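Local coordinates for gamma-glutamyl-gamma-aminobutyraldehyde dehydrogenase (Burkholderia cenocepacia, PDB 4LIH), which probably oxidises aldehydes, such as gamma-glutamyl-gamma-aminobutyraldehyde, to the corresponding acids with NAD(P)+ as hydride acceptor, at residues A[276-281]-A[311-316]; A[391-396]-A[410-415]; A[307-312]-A[406-411]; A[172-177]-A[248-253]. All coordinates share one frame; numbering follows the deposited sequence.

Interaction 1: A[276-281]-A[311-316]; sequences GGKSPN and AGSRLL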
loop_
_atom_site.group_PDB
_atom_site.type_symbol
_atom_site.label_atom_id
_atom_site.label_comp_id
_atom_site.label_asym_id
_atom_site.label_seq_id
_atom_site.Cartn_x
_atom_site.Cartn_y
_atom_site.Cartn_z
ATOM N N GLY A 276 4.289 14.242 26.898
ATOM C CA GLY A 276 5.653 14.136 27.416
ATOM C C GLY A 276 6.190 12.707 27.432
ATOM O O GLY A 276 5.530 11.761 26.941
ATOM N N GLY A 277 7.378 12.559 27.998
ATOM C CA GLY A 277 8.073 11.269 28.008
ATOM C C GLY A 277 9.076 11.183 29.141
ATOM O O GLY A 277 9.290 12.170 29.839
ATOM N N LYS A 278 9.612 9.971 29.344
ATOM C CA LYS A 278 10.736 9.730 30.245
ATOM C C LYS A 278 11.496 8.614 29.553
ATOM O O LYS A 278 11.600 7.513 30.066
ATOM C CB LYS A 278 10.310 9.321 31.650
ATOM C CG LYS A 278 11.442 9.395 32.658
ATOM C CD LYS A 278 11.688 10.833 33.100
ATOM C CE LYS A 278 13.054 11.100 33.707
ATOM N NZ LYS A 278 13.121 12.469 34.311
ATOM N N SER A 279 11.983 8.969 28.362
ATOM C CA SER A 279 12.464 7.993 27.383
ATOM C C SER A 279 13.782 7.356 27.845
ATOM O O SER A 279 14.710 8.070 28.183
ATOM C CB SER A 279 12.697 8.668 26.031
ATOM O OG SER A 279 11.483 9.198 25.542
ATOM N N PRO A 280 13.882 6.031 27.783
ATOM C CA PRO A 280 15.116 5.341 28.210
ATOM C C PRO A 280 16.079 5.094 27.045
ATOM O O PRO A 280 15.647 4.811 25.925
ATOM C CB PRO A 280 14.575 4.030 28.741
ATOM C CG PRO A 280 13.470 3.745 27.746
ATOM C CD PRO A 280 12.765 5.076 27.662
ATOM N N ASN A 281 17.369 5.262 27.327
ATOM C CA ASN A 281 18.475 5.127 26.389
ATOM C C ASN A 281 19.411 4.064 26.957
ATOM O O ASN A 281 20.118 4.328 27.914
ATOM C CB ASN A 281 19.165 6.481 26.276
ATOM C CG ASN A 281 20.257 6.540 25.212
ATOM O OD1 ASN A 281 20.430 5.669 24.327
ATOM N ND2 ASN A 281 21.044 7.581 25.333
ATOM N N ALA A 311 13.295 13.554 25.139
ATOM C CA ALA A 311 14.640 13.600 25.733
ATOM C C ALA A 311 15.034 12.208 26.303
ATOM O O ALA A 311 14.219 11.540 26.924
ATOM C CB ALA A 311 14.701 14.663 26.835
ATOM N N GLY A 312 16.279 11.807 26.091
ATOM C CA GLY A 312 16.817 10.538 26.632
ATOM C C GLY A 312 17.174 10.782 28.106
ATOM O O GLY A 312 18.327 10.853 28.462
ATOM N N SER A 313 16.148 10.878 28.947
ATOM C CA SER A 313 16.317 11.385 30.319
ATOM C C SER A 313 16.637 10.284 31.304
ATOM O O SER A 313 16.959 10.563 32.464
ATOM C CB SER A 313 15.056 12.113 30.762
ATOM O OG SER A 313 13.925 11.309 30.520
ATOM N N ARG A 314 16.528 9.022 30.861
ATOM C CA ARG A 314 16.991 7.900 31.675
ATOM C C ARG A 314 18.034 7.203 30.812
ATOM O O ARG A 314 17.689 6.674 29.741
ATOM C CB ARG A 314 15.867 6.906 32.057
ATOM C CG ARG A 314 14.791 7.502 32.882
ATOM C CD ARG A 314 13.707 6.535 33.314
ATOM N NE ARG A 314 12.894 6.066 32.227
ATOM C CZ ARG A 314 12.380 4.828 32.089
ATOM N NH1 ARG A 314 12.595 3.865 32.965
ATOM N NH2 ARG A 314 11.628 4.554 31.036
ATOM N N LEU A 315 19.299 7.301 31.227
ATOM C CA LEU A 315 20.393 6.536 30.617
ATOM C C LEU A 315 20.630 5.287 31.430
ATOM O O LEU A 315 21.088 5.340 32.571
ATOM C CB LEU A 315 21.672 7.361 30.551
ATOM C CG LEU A 315 22.813 6.589 29.889
ATOM C CD1 LEU A 315 22.717 6.722 28.387
ATOM C CD2 LEU A 315 24.179 7.005 30.413
ATOM N N LEU A 316 20.280 4.158 30.834
ATOM C CA LEU A 316 20.441 2.862 31.436
ATOM C C LEU A 316 21.743 2.291 30.882
ATOM O O LEU A 316 21.870 2.102 29.658
ATOM C CB LEU A 316 19.296 1.953 31.039
ATOM C CG LEU A 316 17.994 2.013 31.824
ATOM C CD1 LEU A 316 17.446 3.408 31.947
ATOM C CD2 LEU A 316 16.916 1.098 31.233
HETATM O O HOH W 1 11.804 13.263 29.988
HETATM O O HOH W 2 16.111 12.572 34.236
HETATM O O HOH W 3 11.529 11.543 26.926
HETATM O O HOH W 4 20.736 10.050 27.288
#
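The carbonyl oxygen of K278 is gripped by two nitrogens of R314, at 2.9 Å from NE and 3.1 Å from NH2. Both N-H groups reach it side-on, and the oxygen lies close to the guanidinium plane. P280 comes over one face of that group, its CB 3.7 Å above the plane and displaced toward the rim. A bend in the arginine chain (chi3 -68°) turns the guanidinium back to this carbonyl. Next to it, K278 lays the aliphatic part of its chain beside S313, with CE 3.3 Å from OG. These side chains surround the start of a parallel strand pair, 280-283 beside 314-318, whose connection through helix 290-302 makes a beta-alpha-beta unit. N281 N donates to R314 O at 2.8 Å, and N281 O takes the N-H of L316 at 2.9 Å. On the face that N281 shares with L315, ND2 rests 3.6 Å from L315 CD1. The polar ends are fixed from farther out: R314 NH1 and NH2 also bond to I426 O and A427 O, K278 NZ to I402 O and E405 O, and N281 OD1 to W439 NE1. Toward the G277 end of the contact, single waters bridge G277 O to S313 OG and S279 N to A311 O.

Interaction 2: A[391-396]-A[410-415]; sequences PTVFEV and PVLSVI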
loop_
_atom_site.group_PDB
_atom_site.type_symbol
_atom_site.label_atom_id
_atom_site.label_comp_id
_atom_site.label_asym_id
_atom_site.label_seq_id
_atom_site.Cartn_x
_atom_site.Cartn_y
_atom_site.Cartn_z
ATOM N N PRO A 391 24.254 21.756 32.374
ATOM C CA PRO A 391 23.869 20.352 32.107
ATOM C C PRO A 391 24.228 19.473 33.300
ATOM O O PRO A 391 25.368 19.509 33.782
ATOM C CB PRO A 391 24.691 19.993 30.877
ATOM C CG PRO A 391 25.909 20.854 30.999
ATOM C CD PRO A 391 25.450 22.145 31.613
ATOM N N THR A 392 23.245 18.707 33.783
ATOM C CA THR A 392 23.324 18.066 35.093
ATOM C C THR A 392 23.091 16.571 34.979
ATOM O O THR A 392 22.149 16.148 34.319
ATOM C CB THR A 392 22.275 18.687 36.014
ATOM O OG1 THR A 392 22.557 20.100 36.172
ATOM C CG2 THR A 392 22.240 18.037 37.362
ATOM N N VAL A 393 23.938 15.784 35.637
ATOM C CA VAL A 393 23.815 14.338 35.620
ATOM C C VAL A 393 23.796 13.820 37.039
ATOM O O VAL A 393 24.636 14.220 37.839
ATOM C CB VAL A 393 25.008 13.695 34.867
ATOM C CG1 VAL A 393 24.887 12.190 34.819
ATOM C CG2 VAL A 393 25.121 14.246 33.453
ATOM N N PHE A 394 22.827 12.955 37.338
ATOM C CA PHE A 394 22.808 12.135 38.559
ATOM C C PHE A 394 22.862 10.630 38.285
ATOM O O PHE A 394 22.344 10.129 37.283
ATOM C CB PHE A 394 21.512 12.342 39.318
ATOM C CG PHE A 394 21.376 13.713 39.921
ATOM C CD1 PHE A 394 21.953 13.985 41.150
ATOM C CD2 PHE A 394 20.678 14.704 39.274
ATOM C CE1 PHE A 394 21.807 15.224 41.725
ATOM C CE2 PHE A 394 20.552 15.974 39.823
ATOM C CZ PHE A 394 21.131 16.238 41.051
ATOM N N GLU A 395 23.422 9.912 39.249
ATOM C CA GLU A 395 23.336 8.445 39.268
ATOM C C GLU A 395 22.238 8.106 40.269
ATOM O O GLU A 395 22.306 8.529 41.412
ATOM C CB GLU A 395 24.692 7.832 39.644
ATOM C CG GLU A 395 24.683 6.328 39.499
ATOM C CD GLU A 395 26.036 5.695 39.628
ATOM O OE1 GLU A 395 27.046 6.408 39.759
ATOM O OE2 GLU A 395 26.051 4.463 39.634
ATOM N N VAL A 396 21.203 7.406 39.828
ATOM C CA VAL A 396 20.025 7.137 40.688
ATOM C C VAL A 396 19.557 5.728 40.490
ATOM O O VAL A 396 19.917 5.047 39.496
ATOM C CB VAL A 396 18.802 8.105 40.430
ATOM C CG1 VAL A 396 19.045 9.506 41.009
ATOM C CG2 VAL A 396 18.426 8.186 38.958
ATOM N N PRO A 410 17.645 20.027 31.487
ATOM C CA PRO A 410 18.855 19.304 31.145
ATOM C C PRO A 410 19.379 18.505 32.316
ATOM O O PRO A 410 20.455 18.781 32.820
ATOM C CB PRO A 410 19.821 20.419 30.733
ATOM C CG PRO A 410 19.428 21.545 31.597
ATOM C CD PRO A 410 17.936 21.452 31.779
ATOM N N VAL A 411 18.561 17.554 32.767
ATOM C CA VAL A 411 18.855 16.746 33.938
ATOM C C VAL A 411 18.671 15.268 33.581
ATOM O O VAL A 411 17.532 14.799 33.339
ATOM C CB VAL A 411 17.938 17.045 35.124
ATOM C CG1 VAL A 411 18.398 16.232 36.341
ATOM C CG2 VAL A 411 17.924 18.529 35.466
ATOM N N LEU A 412 19.785 14.553 33.610
ATOM C CA LEU A 412 19.871 13.170 33.249
ATOM C C LEU A 412 19.920 12.273 34.473
ATOM O O LEU A 412 20.673 12.545 35.450
ATOM C CB LEU A 412 21.142 12.929 32.435
ATOM C CG LEU A 412 21.327 11.481 31.903
ATOM C CD1 LEU A 412 20.296 11.113 30.839
ATOM C CD2 LEU A 412 22.697 11.305 31.316
ATOM N N SER A 413 19.166 11.172 34.399
ATOM C CA SER A 413 19.161 10.106 35.398
ATOM C C SER A 413 19.904 8.904 34.820
ATOM O O SER A 413 19.449 8.284 33.845
ATOM C CB SER A 413 17.720 9.706 35.773
ATOM O OG SER A 413 17.088 10.710 36.539
ATOM N N VAL A 414 21.063 8.597 35.404
ATOM C CA VAL A 414 21.864 7.455 35.037
ATOM C C VAL A 414 21.518 6.263 35.948
ATOM O O VAL A 414 21.636 6.339 37.182
ATOM C CB VAL A 414 23.380 7.745 35.139
ATOM C CG1 VAL A 414 24.176 6.510 34.775
ATOM C CG2 VAL A 414 23.776 8.878 34.215
ATOM N N ILE A 415 21.127 5.154 35.317
ATOM C CA ILE A 415 20.604 3.965 36.024
ATOM C C ILE A 415 21.424 2.778 35.585
ATOM O O ILE A 415 21.588 2.569 34.397
ATOM C CB ILE A 415 19.104 3.710 35.684
ATOM C CG1 ILE A 415 18.276 4.909 36.147
ATOM C CG2 ILE A 415 18.633 2.361 36.272
ATOM C CD1 ILE A 415 16.863 5.015 35.603
#
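P410 O receives the N-H of T392 at 3.0 Å, the first of five backbone bonds that join the two segments in parallel register. V411 follows, paired with T392. Its CG1, held anti to the backbone N (chi1 -175°), reaches the edge of the F394 ring near the ring plane and stops 4.0 Å from CD2. L412 uses both its polar backbone atoms: its N donates to T392 O at 2.9 Å, while its O accepts an almost straight bond from F394 N, 176° at the hydrogen. Its side chain lies on the opposite face of the sheet, together with V393. This is the parallel pairing of a beta-alpha-beta unit, in which strand 388-395 leads through the short helix 401-404 into strand 411-417; the strand axes differ in direction by 22°. S413 shares the face of V411 and F394, and its CB meets V396 CG2 at 3.6 Å, where both residues also touch A403 of helix 401-404. The backbone of S413 bonds away from this partner, to S313 and L315 of strand 314-318, so strand 411-417 is hydrogen-bonded along both of its edges. V414 N donates to F394 O at 2.7 Å, and its CG2 packs 3.5 Å from V393 CG1, across a diagonal and not across the register. Its neighbour on that face, E395, places its carboxylate in salt bridges, OE1 with R372 and OE2 with K322. I415, last in the segment, brings CG1 to 4.3 Å from V396 CG2.

Interaction 3: A[307-312]-A[406-411]; sequences EMCTAG and EIFGPV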
loop_
_atom_site.group_PDB
_atom_site.type_symbol
_atom_site.label_atom_id
_atom_site.label_comp_id
_atom_site.label_asym_id
_atom_site.label_seq_id
_atom_site.Cartn_x
_atom_site.Cartn_y
_atom_site.Cartn_z
ATOM N N GLU A 307 14.571 20.393 26.906
ATOM C CA GLU A 307 13.168 20.793 26.680
ATOM C C GLU A 307 12.743 20.085 25.410
ATOM O O GLU A 307 12.555 20.658 24.348
ATOM C CB GLU A 307 12.979 22.302 26.542
ATOM C CG GLU A 307 13.444 23.098 27.758
ATOM C CD GLU A 307 13.554 24.596 27.566
ATOM O OE1 GLU A 307 13.481 25.304 28.615
ATOM O OE2 GLU A 307 13.713 25.101 26.426
ATOM N N MET A 308 12.587 18.803 25.557
ATOM C CA MET A 308 12.353 17.911 24.426
ATOM C C MET A 308 11.490 16.804 24.989
ATOM O O MET A 308 11.886 16.133 25.956
ATOM C CB MET A 308 13.638 17.293 23.938
ATOM C CG MET A 308 14.528 18.167 23.089
ATOM S SD MET A 308 15.792 17.141 22.287
ATOM C CE MET A 308 16.779 16.632 23.692
ATOM N N CYS A 309 10.337 16.587 24.385
ATOM C CA CYS A 309 9.455 15.564 24.913
ATOM C C CYS A 309 10.130 14.166 24.852
ATOM O O CYS A 309 9.897 13.250 25.732
ATOM C CB CYS A 309 8.173 15.581 24.116
ATOM S SG CYS A 309 7.144 17.047 24.450
ATOM N N THR A 310 10.913 13.984 23.782
ATOM C CA THR A 310 11.629 12.691 23.551
ATOM C C THR A 310 13.015 12.659 24.196
ATOM O O THR A 310 13.821 11.776 23.866
ATOM C CB THR A 310 11.896 12.369 22.070
ATOM O OG1 THR A 310 12.541 13.492 21.426
ATOM C CG2 THR A 310 10.656 11.985 21.348
ATOM N N ALA A 311 13.295 13.554 25.139
ATOM C CA ALA A 311 14.640 13.600 25.733
ATOM C C ALA A 311 15.034 12.208 26.303
ATOM O O ALA A 311 14.219 11.540 26.924
ATOM C CB ALA A 311 14.701 14.663 26.835
ATOM N N GLY A 312 16.279 11.807 26.091
ATOM C CA GLY A 312 16.817 10.538 26.632
ATOM C C GLY A 312 17.174 10.782 28.106
ATOM O O GLY A 312 18.327 10.853 28.462
ATOM N N GLU A 406 8.836 13.502 34.502
ATOM C CA GLU A 406 9.355 14.410 33.448
ATOM C C GLU A 406 9.772 15.749 34.028
ATOM O O GLU A 406 8.995 16.432 34.695
ATOM C CB GLU A 406 8.370 14.629 32.297
ATOM C CG GLU A 406 8.968 15.435 31.124
ATOM C CD GLU A 406 8.014 15.556 29.942
ATOM O OE1 GLU A 406 6.867 15.976 30.196
ATOM O OE2 GLU A 406 8.438 15.262 28.785
ATOM N N ILE A 407 11.007 16.128 33.751
ATOM C CA ILE A 407 11.584 17.330 34.290
ATOM C C ILE A 407 11.508 18.454 33.260
ATOM O O ILE A 407 11.280 19.614 33.615
ATOM C CB ILE A 407 13.059 17.115 34.655
ATOM C CG1 ILE A 407 13.182 16.050 35.737
ATOM C CG2 ILE A 407 13.667 18.431 35.120
ATOM C CD1 ILE A 407 14.564 15.479 35.876
ATOM N N PHE A 408 11.719 18.090 32.001
ATOM C CA PHE A 408 11.720 19.018 30.876
ATOM C C PHE A 408 12.844 20.021 30.982
ATOM O O PHE A 408 12.656 21.203 30.744
ATOM C CB PHE A 408 10.338 19.685 30.719
ATOM C CG PHE A 408 9.919 19.849 29.284
ATOM C CD1 PHE A 408 9.641 18.748 28.513
ATOM C CD2 PHE A 408 9.756 21.104 28.726
ATOM C CE1 PHE A 408 9.230 18.874 27.197
ATOM C CE2 PHE A 408 9.369 21.249 27.416
ATOM C CZ PHE A 408 9.117 20.127 26.628
ATOM N N GLY A 409 14.038 19.537 31.341
ATOM C CA GLY A 409 15.225 20.377 31.487
ATOM C C GLY A 409 16.435 19.462 31.395
ATOM O O GLY A 409 16.273 18.247 31.226
ATOM N N PRO A 410 17.645 20.027 31.487
ATOM C CA PRO A 410 18.855 19.304 31.145
ATOM C C PRO A 410 19.379 18.505 32.316
ATOM O O PRO A 410 20.455 18.781 32.820
ATOM C CB PRO A 410 19.821 20.419 30.733
ATOM C CG PRO A 410 19.428 21.545 31.597
ATOM C CD PRO A 410 17.936 21.452 31.779
ATOM N N VAL A 411 18.561 17.554 32.767
ATOM C CA VAL A 411 18.855 16.746 33.938
ATOM C C VAL A 411 18.671 15.268 33.581
ATOM O O VAL A 411 17.532 14.799 33.339
ATOM C CB VAL A 411 17.938 17.045 35.124
ATOM C CG1 VAL A 411 18.398 16.232 36.341
ATOM C CG2 VAL A 411 17.924 18.529 35.466
HETATM O O HOH W 5 13.504 24.024 31.003
HETATM O O HOH W 6 11.230 15.405 28.462
#
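F408 presents one face of its ring to the backbone of E307 and M308. E307 CA stands almost squarely over that face, 4.0 Å from the ring centroid and 13° off the normal, a CH-pi contact. M308 N hangs over the same face, 3.7 Å above the plane but displaced toward the rim, and E307 CB follows the ring border at 3.9 Å from CE2. C309 meets the ring differently: its SG comes in at the edge, 5.2 Å from the centroid, with CE1 of F408 as its near atom. Both a left-handed backbone conformation (phi 64°) and an unusual chi1 of -141° set the F408 ring in this position, where the ring of W175 also meets it at about a right angle. No direct hydrogen bond spans the two loops. Water does the joining instead: one molecule donates to E307 OE1 and F408 O, and another to M308 O at 2.7 Å and E406 OE2 at 2.8 Å; E406 OE2 also accepts from G277 N. C309 N binds a sulfonate oxygen of MES, probably a crystallisation component, consistent with a substrate pocket beside the loop that carries the family's cysteine signature. The loop of C309 links helix 290-302 to strand 314-318; that of F408 links helix 401-404 to strand 411-417, with P410 against F302 and V411 against helix 354-370.

Interaction 4: A[172-177]-A[248-253]; sequences VVPWNF and AFTGST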
loop_
_atom_site.group_PDB
_atom_site.type_symbol
_atom_site.label_atom_id
_atom_site.label_comp_id
_atom_site.label_asym_id
_atom_site.label_seq_id
_atom_site.Cartn_x
_atom_site.Cartn_y
_atom_site.Cartn_z
ATOM N N VAL A 172 -2.837 23.507 18.721
ATOM C CA VAL A 172 -2.291 24.172 19.887
ATOM C C VAL A 172 -0.916 23.567 20.128
ATOM O O VAL A 172 -0.807 22.358 20.362
ATOM C CB VAL A 172 -3.185 23.930 21.120
ATOM C CG1 VAL A 172 -2.606 24.596 22.371
ATOM C CG2 VAL A 172 -4.624 24.374 20.851
ATOM N N VAL A 173 0.126 24.381 20.010
ATOM C CA VAL A 173 1.483 23.871 20.039
ATOM C C VAL A 173 2.336 24.520 21.113
ATOM O O VAL A 173 1.990 25.584 21.598
ATOM C CB VAL A 173 2.134 24.007 18.647
ATOM C CG1 VAL A 173 1.342 23.192 17.636
ATOM C CG2 VAL A 173 2.163 25.452 18.243
ATOM N N PRO A 174 3.464 23.874 21.483
ATOM C CA PRO A 174 4.194 24.294 22.626
ATOM C C PRO A 174 5.320 25.243 22.238
ATOM O O PRO A 174 5.437 25.656 21.100
ATOM C CB PRO A 174 4.726 22.961 23.181
ATOM C CG PRO A 174 5.036 22.207 21.995
ATOM C CD PRO A 174 4.143 22.721 20.856
ATOM N N TRP A 175 6.101 25.617 23.233
ATOM C CA TRP A 175 7.157 26.624 23.097
ATOM C C TRP A 175 8.537 26.048 22.923
ATOM O O TRP A 175 9.501 26.808 22.745
ATOM C CB TRP A 175 7.157 27.540 24.346
ATOM C CG TRP A 175 7.129 26.766 25.686
ATOM C CD1 TRP A 175 6.025 26.545 26.465
ATOM C CD2 TRP A 175 8.223 26.142 26.367
ATOM N NE1 TRP A 175 6.358 25.805 27.560
ATOM C CE2 TRP A 175 7.701 25.550 27.540
ATOM C CE3 TRP A 175 9.586 26.004 26.097
ATOM C CZ2 TRP A 175 8.506 24.869 28.465
ATOM C CZ3 TRP A 175 10.400 25.332 27.028
ATOM C CH2 TRP A 175 9.850 24.761 28.192
ATOM N N ASN A 176 8.689 24.729 23.044
ATOM C CA ASN A 176 10.060 24.181 22.997
ATOM C C ASN A 176 10.588 24.105 21.567
ATOM O O ASN A 176 11.810 24.301 21.331
ATOM C CB ASN A 176 10.190 22.849 23.739
ATOM C CG ASN A 176 9.305 21.762 23.162
ATOM O OD1 ASN A 176 8.226 22.034 22.606
ATOM N ND2 ASN A 176 9.787 20.522 23.217
ATOM N N PHE A 177 9.685 23.829 20.624
ATOM C CA PHE A 177 9.978 23.847 19.189
ATOM C C PHE A 177 8.848 24.581 18.477
ATOM O O PHE A 177 8.055 23.925 17.770
ATOM C CB PHE A 177 10.104 22.418 18.592
ATOM C CG PHE A 177 11.292 21.670 19.087
ATOM C CD1 PHE A 177 12.505 21.790 18.453
ATOM C CD2 PHE A 177 11.202 20.907 20.256
ATOM C CE1 PHE A 177 13.617 21.152 18.950
ATOM C CE2 PHE A 177 12.335 20.263 20.749
ATOM C CZ PHE A 177 13.530 20.413 20.117
ATOM N N ALA A 248 -5.528 19.211 17.351
ATOM C CA ALA A 248 -4.185 18.600 17.465
ATOM C C ALA A 248 -3.333 19.413 18.437
ATOM O O ALA A 248 -3.159 20.611 18.232
ATOM C CB ALA A 248 -3.513 18.563 16.090
ATOM N N PHE A 249 -2.823 18.758 19.497
ATOM C CA PHE A 249 -2.161 19.397 20.628
ATOM C C PHE A 249 -0.834 18.693 20.894
ATOM O O PHE A 249 -0.713 17.475 20.776
ATOM C CB PHE A 249 -3.081 19.314 21.863
ATOM C CG PHE A 249 -2.435 19.713 23.173
ATOM C CD1 PHE A 249 -2.412 21.012 23.564
ATOM C CD2 PHE A 249 -1.901 18.757 24.030
ATOM C CE1 PHE A 249 -1.845 21.399 24.756
ATOM C CE2 PHE A 249 -1.342 19.124 25.234
ATOM C CZ PHE A 249 -1.304 20.459 25.603
ATOM N N THR A 250 0.179 19.483 21.210
ATOM C CA THR A 250 1.426 18.975 21.742
ATOM C C THR A 250 1.665 19.794 22.970
ATOM O O THR A 250 1.570 21.013 22.893
ATOM C CB THR A 250 2.610 19.126 20.778
ATOM O OG1 THR A 250 2.348 18.390 19.575
ATOM C CG2 THR A 250 3.930 18.582 21.398
ATOM N N GLY A 251 1.979 19.129 24.097
ATOM C CA GLY A 251 2.102 19.800 25.397
ATOM C C GLY A 251 2.136 18.821 26.556
ATOM O O GLY A 251 2.487 17.675 26.366
ATOM N N SER A 252 1.775 19.287 27.745
ATOM C CA SER A 252 1.741 18.440 28.962
ATOM C C SER A 252 0.435 17.639 29.088
ATOM O O SER A 252 -0.523 17.880 28.373
ATOM C CB SER A 252 1.892 19.296 30.216
ATOM O OG SER A 252 0.659 19.903 30.591
ATOM N N THR A 253 0.385 16.741 30.060
ATOM C CA THR A 253 -0.713 15.781 30.167
ATOM C C THR A 253 -1.977 16.357 30.801
ATOM O O THR A 253 -3.088 15.967 30.435
ATOM C CB THR A 253 -0.196 14.556 30.907
ATOM O OG1 THR A 253 0.997 14.129 30.251
ATOM C CG2 THR A 253 -1.176 13.433 30.881
#
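V172 and A248 begin the backbone part of this contact: V172 N donates to A248 O at 3.0 Å, and V172 O in turn accepts from T250 N at 3.2 Å. Between those bonds F249 CA-H also points at V172 O, with 3.3 Å from CA to O. The pattern is a parallel bridge of V172 with F249, placed where strands 157-172 and 246-250 reach their C-terminal ends in the sheet of the Rossmann-like, probably nucleotide-binding domain. The packing contacts fall into two groups. On the face shared by V172 and F249, CG1 of V172, anti to its backbone N (chi1 179°), approaches the phenyl ring from its edge, near the ring plane, at 3.8 Å from CD1; V255 and I259 of helix 253-266 also touch F249. Past the bridge the chains part, and the ring of P174 closes over T250, its CG 3.8 Å from T250 CG2 and its CD 3.7 Å from T250 O. Polar side-chain bonds lead elsewhere: T250 OG1 bonds to K185 NZ of helix 178-191, while N176 ND2 bonds to a sulfonate oxygen of the bound MES. Two backbone bonds thus join the strand ends, and proline, having no N-H to donate, meets T250 by packing alone. With T250 also touching E274, a predicted active-site residue, the joint combines two directional backbone bonds with apolar packing of V172 on F249 and P174 on T250, beside a probable catalytic pocket.

Interactions 1 and 2 are neighbours in one sheet: strands 314-318 and 411-417 lie side by side, with L315 N 2.8 Å from S413 O and I415 N 2.8 Å from L315 O, and the contact centres are 10 Å apart. Interaction 3 joins the loops that lead into those same two strands, and its centre is 8 Å from that of interaction 1. Interaction 4 belongs to the other sheet, yet it meets interaction 3 where N176 ND2 bonds to E307 O at 3.0 Å. The two converge on the predicted active site: the side chains of T250 and C309 are about 3 Å and 7 Å from that of E274, and a bound MES lies about 3 Å from the C309 side chain and about 5 Å from that of T250.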